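Local coordinates for protein putative alpha-galactosidase (Bacteroides fragilis, PDB 4NZJ) that probably hydrolyses terminal, non-reducing alpha-D-galactose residues from alpha-D-galactosides, as a family 27 glycoside hydrolase, at residues A[10-16]-A[33-38]; A[48-52]-A[61-65]; A[121-126]-A[363-367]; A[350-355]-A[403-407]; A[379-383]-A[443-448]. Where two conformers were deposited one is given. Residues are numbered along the deposited sequence.

Contact 1: A[10-16]-A[33-38]; sequences EGKPRIN and IPTSGQ
A short edge strand can be held by a few backbone bonds supplemented by side chains, as in the pairing of 10-16 with 33-38. The chains run antiparallel with Arg-14 opposite Ser-36 as the hydrogen-bonded pair (Arg-14 N to Ser-36 O and Ser-36 N to Arg-14 O, both 2.9 Å) and Ile-15 opposite Thr-35 as the non-hydrogen-bonded one. Asn-16 N to Pro-34 O (2.8 Å) and Gln-38 N to Gly-11 O (2.9 Å) extend the ladder beyond both ends. Gly-37 (phi/psi 131/163) lets the backbones close up, since a CB there would clash with Pro-13 CA. Asn-16, chi1 m, brings its ND2 2.8 Å from Ser-36 OG, a hydrogen bond to a serine also in m; the same ND2 bonds Asp-133 O. The pairing makes 14-15 an outermost strand of a four-stranded antiparallel sheet in the N-terminal Ig-like domain. Arg-14 (m, t, m) folds back along its own segment, NH1 donating to Glu-10 O at 3.0 Å and NH2 to Lys-7 O, while Ser-36 CB lies over one guanidinium face, 3.3 Å from NH2. On the other face of the sheet, Ile-15 (m, t) sets CG2 3.8 Å from Ile-33 CG2, and Thr-35, chi1 m, bonds Ile-33 O through OG1 (2.7 Å). Water 1 joins Gly-11 N (2.9 Å) to Gln-38 OE1 (3.0 Å).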
# COMPACT_ATOMS: atom_id res chain seq x y z
N GLU A 10 1.01 -21.16 -10.15
CA GLU A 10 1.73 -22.32 -10.67
C GLU A 10 3.07 -22.49 -9.98
O GLU A 10 3.63 -21.54 -9.44
CB GLU A 10 1.90 -22.24 -12.19
CG GLU A 10 2.83 -21.14 -12.67
CD GLU A 10 3.16 -21.26 -14.15
OE1 GLU A 10 3.39 -22.39 -14.64
OE2 GLU A 10 3.21 -20.21 -14.83
N GLY A 11 3.58 -23.72 -9.99
CA GLY A 11 4.87 -24.03 -9.41
C GLY A 11 4.82 -24.34 -7.93
O GLY A 11 3.74 -24.42 -7.33
N LYS A 12 6.00 -24.54 -7.36
CA LYS A 12 6.13 -24.81 -5.93
C LYS A 12 5.75 -23.56 -5.14
O LYS A 12 5.76 -22.46 -5.69
CB LYS A 12 7.56 -25.26 -5.60
CG LYS A 12 8.64 -24.20 -5.76
CD LYS A 12 10.00 -24.74 -5.37
CE LYS A 12 10.19 -24.77 -3.86
NZ LYS A 12 11.30 -25.67 -3.45
N PRO A 13 5.43 -23.73 -3.85
CA PRO A 13 5.00 -22.57 -3.07
C PRO A 13 6.09 -21.51 -2.97
O PRO A 13 7.27 -21.84 -2.98
CB PRO A 13 4.70 -23.15 -1.69
CG PRO A 13 4.55 -24.61 -1.89
CD PRO A 13 5.48 -24.94 -3.02
N ARG A 14 5.67 -20.25 -2.91
CA ARG A 14 6.57 -19.14 -2.65
C ARG A 14 5.84 -18.22 -1.68
O ARG A 14 4.86 -17.58 -2.05
CB ARG A 14 6.94 -18.40 -3.95
CG ARG A 14 7.40 -19.35 -5.06
CD ARG A 14 7.75 -18.66 -6.37
NE ARG A 14 6.61 -18.15 -7.14
CZ ARG A 14 5.71 -18.89 -7.79
NH1 ARG A 14 5.74 -20.21 -7.76
NH2 ARG A 14 4.74 -18.28 -8.46
N ILE A 15 6.29 -18.21 -0.42
CA ILE A 15 5.70 -17.32 0.58
C ILE A 15 6.23 -15.91 0.33
O ILE A 15 7.45 -15.68 0.36
CB ILE A 15 6.02 -17.76 2.02
CG1 ILE A 15 5.39 -19.13 2.30
CG2 ILE A 15 5.52 -16.73 3.03
CD1 ILE A 15 5.84 -19.78 3.59
N ASN A 16 5.31 -15.00 0.06
CA ASN A 16 5.66 -13.65 -0.37
C ASN A 16 5.65 -12.64 0.78
O ASN A 16 5.24 -12.96 1.90
CB ASN A 16 4.70 -13.20 -1.48
CG ASN A 16 4.77 -14.11 -2.70
OD1 ASN A 16 5.86 -14.45 -3.17
ND2 ASN A 16 3.61 -14.50 -3.23
N ILE A 33 -1.35 -15.45 4.86
CA ILE A 33 0.02 -15.64 4.41
C ILE A 33 0.04 -15.61 2.87
O ILE A 33 -0.40 -16.56 2.24
CB ILE A 33 0.61 -16.97 4.91
CG1 ILE A 33 0.57 -17.03 6.44
CG2 ILE A 33 2.03 -17.14 4.39
CD1 ILE A 33 0.71 -18.43 7.00
N PRO A 34 0.52 -14.50 2.27
CA PRO A 34 0.44 -14.42 0.82
C PRO A 34 1.38 -15.42 0.18
O PRO A 34 2.59 -15.39 0.44
CB PRO A 34 0.88 -12.97 0.52
CG PRO A 34 0.92 -12.27 1.84
CD PRO A 34 1.25 -13.35 2.82
N THR A 35 0.83 -16.33 -0.62
CA THR A 35 1.59 -17.48 -1.10
C THR A 35 1.30 -17.80 -2.56
O THR A 35 0.18 -18.15 -2.92
CB THR A 35 1.28 -18.74 -0.25
OG1 THR A 35 1.25 -18.38 1.14
CG2 THR A 35 2.32 -19.80 -0.46
N SER A 36 2.32 -17.66 -3.40
CA SER A 36 2.21 -18.07 -4.79
C SER A 36 2.39 -19.58 -4.89
O SER A 36 2.98 -20.20 -4.00
CB SER A 36 3.26 -17.36 -5.65
OG SER A 36 3.08 -15.96 -5.60
N GLY A 37 1.89 -20.18 -5.97
CA GLY A 37 2.10 -21.60 -6.23
C GLY A 37 0.82 -22.32 -6.57
O GLY A 37 -0.28 -21.82 -6.31
N GLN A 38 0.95 -23.50 -7.16
CA GLN A 38 -0.24 -24.25 -7.55
C GLN A 38 -1.04 -24.66 -6.31
O GLN A 38 -0.47 -24.90 -5.25
CB GLN A 38 0.11 -25.45 -8.44
CG GLN A 38 0.46 -26.73 -7.71
CD GLN A 38 0.43 -27.93 -8.64
OE1 GLN A 38 0.83 -27.84 -9.80
NE2 GLN A 38 -0.04 -29.06 -8.13
O HOH W 1 1.96 -25.63 -11.49

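Contact 2: A[48-52]-A[61-65]; sequences LPEGL and ISGVM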
# COMPACT_ATOMS: atom_id res chain seq x y z
N LEU A 48 4.49 -20.24 16.58
CA LEU A 48 3.39 -19.29 16.52
C LEU A 48 3.02 -18.95 17.96
O LEU A 48 2.74 -19.86 18.74
CB LEU A 48 2.19 -19.87 15.78
CG LEU A 48 1.07 -18.87 15.48
CD1 LEU A 48 1.52 -17.82 14.47
CD2 LEU A 48 -0.17 -19.59 14.98
N PRO A 49 3.03 -17.66 18.32
CA PRO A 49 2.85 -17.33 19.73
C PRO A 49 1.45 -17.62 20.28
O PRO A 49 0.47 -17.61 19.53
CB PRO A 49 3.11 -15.82 19.78
CG PRO A 49 3.81 -15.48 18.52
CD PRO A 49 3.34 -16.47 17.51
N GLU A 50 1.40 -17.87 21.58
CA GLU A 50 0.14 -18.04 22.29
C GLU A 50 -0.75 -16.83 22.05
O GLU A 50 -0.29 -15.69 22.16
CB GLU A 50 0.42 -18.21 23.79
CG GLU A 50 -0.80 -18.30 24.67
CD GLU A 50 -0.43 -18.51 26.13
OE1 GLU A 50 0.53 -19.26 26.40
OE2 GLU A 50 -1.10 -17.94 27.01
N GLY A 51 -2.01 -17.08 21.74
CA GLY A 51 -2.95 -16.03 21.37
C GLY A 51 -3.35 -16.13 19.91
O GLY A 51 -4.44 -15.68 19.53
N LEU A 52 -2.48 -16.72 19.09
CA LEU A 52 -2.72 -16.86 17.66
C LEU A 52 -2.85 -18.32 17.27
O LEU A 52 -2.31 -19.20 17.92
CB LEU A 52 -1.59 -16.21 16.85
CG LEU A 52 -1.36 -14.72 17.10
CD1 LEU A 52 -0.21 -14.22 16.23
CD2 LEU A 52 -2.62 -13.92 16.83
N ILE A 61 -3.67 -16.62 9.76
CA ILE A 61 -3.30 -16.53 11.17
C ILE A 61 -4.27 -15.57 11.83
O ILE A 61 -4.43 -14.44 11.37
CB ILE A 61 -1.88 -15.97 11.35
CG1 ILE A 61 -0.85 -16.87 10.66
CG2 ILE A 61 -1.55 -15.80 12.83
CD1 ILE A 61 0.54 -16.27 10.60
N SER A 62 -4.90 -15.99 12.92
CA SER A 62 -5.84 -15.11 13.62
C SER A 62 -5.80 -15.31 15.12
O SER A 62 -5.36 -16.35 15.61
CB SER A 62 -7.26 -15.33 13.11
OG SER A 62 -7.73 -16.62 13.43
N GLY A 63 -6.27 -14.30 15.84
CA GLY A 63 -6.37 -14.36 17.30
C GLY A 63 -6.13 -13.00 17.93
O GLY A 63 -6.41 -11.97 17.31
N VAL A 64 -5.62 -13.02 19.16
CA VAL A 64 -5.28 -11.81 19.90
C VAL A 64 -4.00 -12.06 20.69
O VAL A 64 -3.89 -13.07 21.38
CB VAL A 64 -6.40 -11.43 20.89
CG1 VAL A 64 -5.99 -10.23 21.73
CG2 VAL A 64 -7.70 -11.14 20.15
N MSE A 65 -3.05 -11.13 20.59
CA MSE A 65 -1.83 -11.22 21.39
C MSE A 65 -1.88 -10.15 22.44
O MSE A 65 -2.17 -8.99 22.15
CB MSE A 65 -0.59 -11.15 20.51
CG MSE A 65 -0.48 -12.45 19.71
SE MSE A 65 1.28 -12.58 18.84
CE MSE A 65 2.35 -12.51 20.48
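The first segment turns before it pairs: Pro-49 to Leu-52 form a type II beta turn, closed by Leu-52 N to Pro-49 O at 3.1 Å, with Gly-51 at the positive phi of its third position. Leu-52 then faces Gly-63 as an antiparallel non-hydrogen-bonded pair, CA atoms 4.4 Å apart. Val-64 N donates to Gly-51 O at 2.9 Å, and Leu-52 CA approaches Ser-62 O at 3.4 Å. Neither glycine could readily carry a CB: at Gly-51 it would run into Val-64 O, at Gly-63 into Gly-51 O. Leu-52 (m, t) places CD1 between two partners, 3.4 Å from SE of selenomethionine Met-65 and 4.0 Å from Ile-61 CG2. Leu-48 CD1 meets that same CG2 at 4.0 Å, and Pro-49 CB rests 3.5 Å from Met-65 CE. Behind them lie Tyr-71, Val-73, Leu-88 and Ile-92 of the second sheet, so that a turn leading into an edge strand lays its apolar side chains between two facing sheets, as in the sandwich of an Ig-like domain.

Contact 3: A[121-126]-A[363-367]; sequences QTADAM and DVRNM
A loop after a barrel strand can rest on a helix through apolar atoms and a few polar links. Here 121-126 is helical and Asp-363 to Asn-366 make a type I beta turn; Ala-125 and Arg-365 come nearest, CA atoms 5.2 Å apart. The apolar contacts centre on Val-364 (m), whose CG2 sits 3.5 Å from Thr-122 CG2 and 3.7 Å from Met-126 CG; Ala-125 CB lies 3.7 Å from Arg-365 CA. This joins helix 116-128, which follows the TIM barrel's first strand, 102-105, and the short helix 107-110, to the loop after the eighth strand, 358-360. Among polar contacts, Arg-365 (m, t, m) donates from NH1 to Gln-121 OE1 at 2.9 Å. Asp-363 orients that guanidinium by a salt bridge, OD2 to Arg-365 NH2 (2.9 Å), OD1 taking Arg-365 NE (2.9 Å) and, in an Asx turn, Arg-365 N (3.2 Å). Water 2 links Thr-122 OG1 (3.0 Å), also hydrogen-bonded to Leu-118 O, with Asp-363 OD1 (2.9 Å) and Val-364 N (3.1 Å).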
# COMPACT_ATOMS: atom_id res chain seq x y z
N GLN A 121 -17.82 -8.74 -4.23
CA GLN A 121 -17.31 -9.14 -5.55
C GLN A 121 -15.85 -8.75 -5.71
O GLN A 121 -15.05 -9.48 -6.29
CB GLN A 121 -18.11 -8.49 -6.67
CG GLN A 121 -19.47 -9.11 -6.92
CD GLN A 121 -20.18 -8.46 -8.09
OE1 GLN A 121 -19.56 -7.79 -8.92
NE2 GLN A 121 -21.49 -8.65 -8.16
N THR A 122 -15.50 -7.57 -5.22
CA THR A 122 -14.13 -7.09 -5.28
C THR A 122 -13.20 -7.98 -4.45
O THR A 122 -12.14 -8.37 -4.94
CB THR A 122 -14.06 -5.62 -4.84
OG1 THR A 122 -14.77 -4.82 -5.79
CG2 THR A 122 -12.62 -5.15 -4.75
N ALA A 123 -13.59 -8.29 -3.22
CA ALA A 123 -12.84 -9.23 -2.37
C ALA A 123 -12.65 -10.58 -3.07
O ALA A 123 -11.54 -11.12 -3.10
CB ALA A 123 -13.53 -9.41 -1.03
N ASP A 124 -13.73 -11.13 -3.63
CA ASP A 124 -13.66 -12.42 -4.32
C ASP A 124 -12.66 -12.38 -5.47
O ASP A 124 -11.89 -13.32 -5.68
CB ASP A 124 -15.04 -12.80 -4.87
CG ASP A 124 -16.05 -13.16 -3.78
OD1 ASP A 124 -15.67 -13.30 -2.60
OD2 ASP A 124 -17.24 -13.33 -4.13
N ALA A 125 -12.67 -11.28 -6.22
CA ALA A 125 -11.78 -11.13 -7.37
C ALA A 125 -10.32 -11.03 -6.94
O ALA A 125 -9.44 -11.56 -7.62
CB ALA A 125 -12.17 -9.91 -8.19
N MSE A 126 -10.06 -10.37 -5.82
CA MSE A 126 -8.69 -10.23 -5.31
C MSE A 126 -8.14 -11.56 -4.86
O MSE A 126 -6.92 -11.79 -4.92
CB MSE A 126 -8.66 -9.19 -4.19
CG MSE A 126 -8.78 -7.80 -4.80
SE MSE A 126 -9.09 -6.40 -3.45
CE MSE A 126 -7.31 -6.37 -2.62
N ASP A 363 -10.71 -1.04 -11.24
CA ASP A 363 -11.72 -2.06 -10.98
C ASP A 363 -11.01 -3.41 -11.03
O ASP A 363 -10.66 -3.89 -12.11
CB ASP A 363 -12.83 -2.00 -12.03
CG ASP A 363 -13.99 -2.94 -11.73
OD1 ASP A 363 -13.90 -3.81 -10.83
OD2 ASP A 363 -15.03 -2.81 -12.41
N VAL A 364 -10.80 -4.02 -9.88
CA VAL A 364 -9.99 -5.23 -9.81
C VAL A 364 -10.75 -6.51 -10.20
O VAL A 364 -10.17 -7.60 -10.19
CB VAL A 364 -9.30 -5.39 -8.42
CG1 VAL A 364 -8.35 -4.24 -8.17
CG2 VAL A 364 -10.32 -5.51 -7.31
N ARG A 365 -12.02 -6.38 -10.56
CA ARG A 365 -12.82 -7.53 -10.98
C ARG A 365 -12.59 -7.95 -12.43
O ARG A 365 -12.84 -9.11 -12.78
CB ARG A 365 -14.31 -7.23 -10.83
CG ARG A 365 -14.76 -6.90 -9.41
CD ARG A 365 -16.21 -6.45 -9.41
NE ARG A 365 -16.39 -5.25 -10.23
CZ ARG A 365 -17.56 -4.76 -10.63
NH1 ARG A 365 -18.70 -5.36 -10.30
NH2 ARG A 365 -17.58 -3.67 -11.38
N ASN A 366 -12.14 -7.03 -13.28
CA ASN A 366 -12.07 -7.28 -14.72
C ASN A 366 -10.82 -6.69 -15.37
O ASN A 366 -10.88 -6.12 -16.47
CB ASN A 366 -13.35 -6.75 -15.39
CG ASN A 366 -13.78 -5.40 -14.85
OD1 ASN A 366 -12.99 -4.45 -14.84
ND2 ASN A 366 -15.02 -5.31 -14.37
N MSE A 367 -9.68 -6.86 -14.72
CA MSE A 367 -8.43 -6.36 -15.28
C MSE A 367 -7.89 -7.32 -16.29
O MSE A 367 -8.23 -8.51 -16.29
CB MSE A 367 -7.42 -6.11 -14.18
CG MSE A 367 -7.99 -5.02 -13.31
SE MSE A 367 -6.60 -4.38 -12.10
CE MSE A 367 -6.47 -5.97 -10.95
O HOH W 2 -13.19 -3.52 -8.04

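Contact 4: A[350-355]-A[403-407]; sequences LWCMMA and IWVKP
A domain interface can be built by fit of shapes: no hydrogen bond joins 350-355 to 403-407. The first segment is the end of a helix, closed by a Schellman motif with Ala-355 (phi/psi 51/46) as C-prime and Ala-355 N bonded to Cys-352 O at 3.1 Å; the second is an extended strand whose Trp-404 and Lys-406 point at the helix while Val-405 points away. Trp-404 (chi1 m, chi2 76°) is the broad bump. Leu-350 (m, t) covers one face of the Trp-404 five-membered ring by a CH-pi contact, CD2 3.8 Å from the centroid, and selenomethionine Met-354 (m, t, m) flanks the Trp-404 six-membered ring obliquely, SE 4.5 Å from its centroid in a Met-aromatic contact. The strand belongs to the C-terminal beta-sandwich domain and the helix to the TIM barrel, so the ring wedges where they meet. Selenomethionine Met-353, m at all three chi angles, curls into the hollow between Trp-404 and Lys-406, its CE 3.4 Å from Trp-404 O and 4.0 Å from both Trp-404 CB and Lys-406 CB. Lys-406 (t, t, t, m) lays CE 3.4 Å from Met-353 O and carries NZ onward to Arg-390 O.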
# COMPACT_ATOMS: atom_id res chain seq x y z
N LEU A 350 8.06 2.94 -9.36
CA LEU A 350 8.51 4.05 -8.53
C LEU A 350 7.73 4.13 -7.22
O LEU A 350 8.31 4.43 -6.19
CB LEU A 350 8.46 5.36 -9.32
CG LEU A 350 9.54 5.41 -10.43
CD1 LEU A 350 9.29 6.56 -11.39
CD2 LEU A 350 10.95 5.48 -9.83
N TRP A 351 6.43 3.84 -7.26
CA TRP A 351 5.66 3.70 -6.01
C TRP A 351 6.30 2.60 -5.14
O TRP A 351 6.39 2.73 -3.91
CB TRP A 351 4.20 3.36 -6.32
CG TRP A 351 3.24 4.54 -6.37
CD1 TRP A 351 2.06 4.64 -5.69
CD2 TRP A 351 3.36 5.76 -7.13
NE1 TRP A 351 1.43 5.83 -5.99
CE2 TRP A 351 2.21 6.54 -6.86
CE3 TRP A 351 4.32 6.27 -8.02
CZ2 TRP A 351 2.00 7.80 -7.43
CZ3 TRP A 351 4.11 7.52 -8.59
CH2 TRP A 351 2.96 8.28 -8.29
N CYS A 352 6.79 1.53 -5.75
CA CYS A 352 7.48 0.50 -4.99
C CYS A 352 8.77 1.03 -4.38
O CYS A 352 9.01 0.88 -3.18
CB CYS A 352 7.75 -0.75 -5.84
SG CYS A 352 6.26 -1.74 -6.13
N MSE A 353 9.60 1.68 -5.20
CA MSE A 353 10.87 2.26 -4.74
C MSE A 353 10.70 3.29 -3.65
O MSE A 353 11.54 3.39 -2.77
CB MSE A 353 11.61 2.94 -5.89
CG MSE A 353 12.12 1.96 -6.95
SE MSE A 353 13.65 0.92 -6.32
CE MSE A 353 14.98 2.38 -6.27
N MSE A 354 9.62 4.07 -3.72
CA MSE A 354 9.37 5.15 -2.74
C MSE A 354 8.71 4.67 -1.47
O MSE A 354 8.34 5.48 -0.62
CB MSE A 354 8.51 6.23 -3.40
CG MSE A 354 9.27 6.94 -4.53
SE MSE A 354 8.23 8.45 -5.27
CE MSE A 354 6.53 7.53 -5.64
N ALA A 355 8.59 3.35 -1.29
CA ALA A 355 7.92 2.78 -0.13
C ALA A 355 6.54 3.42 0.04
O ALA A 355 6.14 3.79 1.14
CB ALA A 355 8.77 2.95 1.13
N ILE A 403 17.79 8.67 -11.48
CA ILE A 403 18.34 7.52 -10.77
C ILE A 403 17.82 7.58 -9.34
O ILE A 403 18.12 8.53 -8.62
CB ILE A 403 19.88 7.54 -10.73
CG1 ILE A 403 20.47 7.53 -12.14
CG2 ILE A 403 20.41 6.35 -9.93
CD1 ILE A 403 20.06 6.33 -12.96
N TRP A 404 17.03 6.58 -8.95
CA TRP A 404 16.50 6.48 -7.59
C TRP A 404 17.22 5.34 -6.88
O TRP A 404 17.49 4.31 -7.49
CB TRP A 404 15.01 6.18 -7.61
CG TRP A 404 14.14 7.26 -8.17
CD1 TRP A 404 13.97 7.58 -9.49
CD2 TRP A 404 13.26 8.11 -7.43
NE1 TRP A 404 13.06 8.61 -9.61
CE2 TRP A 404 12.61 8.95 -8.37
CE3 TRP A 404 12.97 8.26 -6.07
CZ2 TRP A 404 11.68 9.92 -7.98
CZ3 TRP A 404 12.05 9.23 -5.69
CH2 TRP A 404 11.42 10.05 -6.64
N VAL A 405 17.49 5.52 -5.59
CA VAL A 405 18.29 4.56 -4.83
C VAL A 405 17.62 4.26 -3.50
O VAL A 405 17.32 5.19 -2.73
CB VAL A 405 19.71 5.09 -4.58
CG1 VAL A 405 20.55 4.06 -3.84
CG2 VAL A 405 20.36 5.47 -5.90
N LYS A 406 17.41 2.98 -3.22
CA LYS A 406 16.74 2.52 -2.00
C LYS A 406 17.62 1.50 -1.27
O LYS A 406 17.76 0.37 -1.73
CB LYS A 406 15.39 1.88 -2.37
CG LYS A 406 14.44 1.60 -1.20
CD LYS A 406 13.33 0.66 -1.67
CE LYS A 406 12.07 0.71 -0.83
NZ LYS A 406 12.28 0.42 0.61
N PRO A 407 18.21 1.89 -0.13
CA PRO A 407 18.92 0.90 0.68
C PRO A 407 17.96 -0.16 1.20
O PRO A 407 16.82 0.15 1.51
CB PRO A 407 19.49 1.74 1.84
CG PRO A 407 19.46 3.15 1.36
CD PRO A 407 18.26 3.24 0.47

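Contact 5: A[379-383]-A[443-448]; sequences DLIAI and YCLDNH
A charged residue at a partly exposed domain junction can gather several partners at once, as Asp-379 does where helix 378-384 meets 443-448. Residues 379-383 are helical, and Asp-379 and Leu-445 are the nearest pair, CA atoms 6.9 Å apart. The second segment leaves its strand at Cys-444 and turns, with a weak bond from His-448 N to Cys-444 O (2.8 Å). Tyr-443, chi1 t and chi2 70°, comes first: its CA-to-CB bond points toward the helix, and OH donates to Asp-379 OD2 (Asp-379 chi1 m) at 2.6 Å, that OD2 lying at the ring edge, near its plane. Leu-445 (m, p) supplies the apolar contact; its CD2 approaches Asp-379 CB (3.5 Å), Leu-380 CD2 (3.7 Å) and Ile-383 CD1 (4.1 Å), with Leu-380 and Ile-383 both m, t and also touching Val-470 of the sheet. Leu-445 O accepts from water 3 (2.7 Å), which also donates to Asp-379 OD2 (2.8 Å). Last is His-448, at positive phi (62/29) and chi1 m, whose CD2 lies 3.4 Å from Asp-379 OD2 and whose NE2 is 3.3 Å from water 4, a water that weakly accepts from Asp-379 N (3.3 Å). Because OD2 accepts from both the Tyr-443 hydroxyl and water 3, the chemistry fits a charged carboxylate at a partly hydrated joint between the TIM-barrel and C-terminal domains, with Leu-445 supplying its apolar side.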
# COMPACT_ATOMS: atom_id res chain seq x y z
N ASP A 379 9.16 -9.11 -7.39
CA ASP A 379 10.42 -8.44 -7.04
C ASP A 379 10.18 -6.99 -6.65
O ASP A 379 10.77 -6.50 -5.68
CB ASP A 379 11.40 -8.49 -8.21
CG ASP A 379 12.02 -9.86 -8.41
OD1 ASP A 379 11.91 -10.71 -7.51
OD2 ASP A 379 12.63 -10.08 -9.47
N LEU A 380 9.33 -6.29 -7.40
CA LEU A 380 9.03 -4.89 -7.09
C LEU A 380 8.27 -4.77 -5.78
O LEU A 380 8.56 -3.90 -4.97
CB LEU A 380 8.26 -4.23 -8.22
CG LEU A 380 9.07 -3.98 -9.50
CD1 LEU A 380 8.17 -3.45 -10.60
CD2 LEU A 380 10.21 -3.01 -9.23
N ILE A 381 7.31 -5.65 -5.55
CA ILE A 381 6.59 -5.65 -4.28
C ILE A 381 7.53 -5.97 -3.12
O ILE A 381 7.44 -5.34 -2.05
CB ILE A 381 5.39 -6.61 -4.33
CG1 ILE A 381 4.35 -6.07 -5.31
CG2 ILE A 381 4.79 -6.79 -2.94
CD1 ILE A 381 3.29 -7.08 -5.70
N ALA A 382 8.44 -6.92 -3.31
CA ALA A 382 9.40 -7.26 -2.27
C ALA A 382 10.26 -6.03 -1.89
O ALA A 382 10.56 -5.82 -0.72
CB ALA A 382 10.29 -8.41 -2.70
N ILE A 383 10.62 -5.24 -2.89
CA ILE A 383 11.32 -3.98 -2.65
C ILE A 383 10.44 -3.00 -1.85
O ILE A 383 10.89 -2.46 -0.83
CB ILE A 383 11.81 -3.35 -3.97
CG1 ILE A 383 12.97 -4.18 -4.52
CG2 ILE A 383 12.22 -1.90 -3.76
CD1 ILE A 383 13.34 -3.86 -5.95
N TYR A 443 21.67 -8.06 -9.35
CA TYR A 443 20.45 -8.74 -9.76
C TYR A 443 19.65 -7.81 -10.66
O TYR A 443 19.37 -6.66 -10.29
CB TYR A 443 19.61 -9.14 -8.54
CG TYR A 443 18.28 -9.78 -8.89
CD1 TYR A 443 18.24 -11.05 -9.45
CD2 TYR A 443 17.08 -9.12 -8.66
CE1 TYR A 443 17.03 -11.65 -9.78
CE2 TYR A 443 15.87 -9.71 -8.98
CZ TYR A 443 15.85 -10.98 -9.54
OH TYR A 443 14.66 -11.59 -9.87
N CYS A 444 19.28 -8.30 -11.85
CA CYS A 444 18.50 -7.52 -12.81
C CYS A 444 17.04 -7.99 -12.79
O CYS A 444 16.75 -9.15 -13.06
CB CYS A 444 19.09 -7.66 -14.21
SG CYS A 444 20.84 -7.20 -14.36
N LEU A 445 16.14 -7.08 -12.45
CA LEU A 445 14.72 -7.43 -12.40
C LEU A 445 14.11 -7.66 -13.78
O LEU A 445 13.12 -8.38 -13.89
CB LEU A 445 13.92 -6.37 -11.65
CG LEU A 445 13.88 -6.48 -10.12
CD1 LEU A 445 15.22 -6.12 -9.50
CD2 LEU A 445 12.78 -5.59 -9.57
N ASP A 446 14.68 -7.05 -14.82
CA ASP A 446 14.14 -7.16 -16.18
C ASP A 446 14.15 -8.61 -16.68
O ASP A 446 13.20 -9.05 -17.34
CB ASP A 446 14.89 -6.23 -17.15
CG ASP A 446 16.35 -6.63 -17.37
OD1 ASP A 446 16.60 -7.66 -18.03
OD2 ASP A 446 17.25 -5.90 -16.90
N ASN A 447 15.22 -9.34 -16.37
CA ASN A 447 15.37 -10.73 -16.82
C ASN A 447 15.60 -11.75 -15.70
O ASN A 447 15.82 -12.93 -15.97
CB ASN A 447 16.50 -10.82 -17.86
CG ASN A 447 17.83 -10.28 -17.34
OD1 ASN A 447 18.08 -10.25 -16.14
ND2 ASN A 447 18.68 -9.85 -18.26
N HIS A 448 15.54 -11.29 -14.44
CA HIS A 448 15.67 -12.15 -13.25
C HIS A 448 17.02 -12.87 -13.15
O HIS A 448 17.12 -13.96 -12.58
CB HIS A 448 14.51 -13.16 -13.19
CG HIS A 448 13.16 -12.51 -13.26
ND1 HIS A 448 12.52 -12.25 -14.45
CD2 HIS A 448 12.34 -12.05 -12.28
CE1 HIS A 448 11.36 -11.66 -14.20
NE2 HIS A 448 11.23 -11.53 -12.90
O HOH W 3 11.66 -8.76 -11.69
O HOH W 4 9.47 -9.92 -10.62

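Overall arrangement
Burial and chemistry vary together across the five contacts. Contact 4 is the wholly buried one and joins its segments by packing without a hydrogen bond, whereas contacts 1, 2, 3 and 5, only partly buried, add direct polar bonds. Contacts 1 and 2 share the four-stranded sheet of the Ig-like domain and touch through Ile-33 and Ile-61; backbone pairing dominates the first, apolar side chains the second. Contact 3 stays within the barrel, on the other side of the chain's centre from contact 4. Contacts 4 and 5, centres about 12 Å apart, both join helices of the catalytic domain to the C-terminal sheet and meet where Cys-352 packs on Leu-380 and Lys-406 on Ile-383.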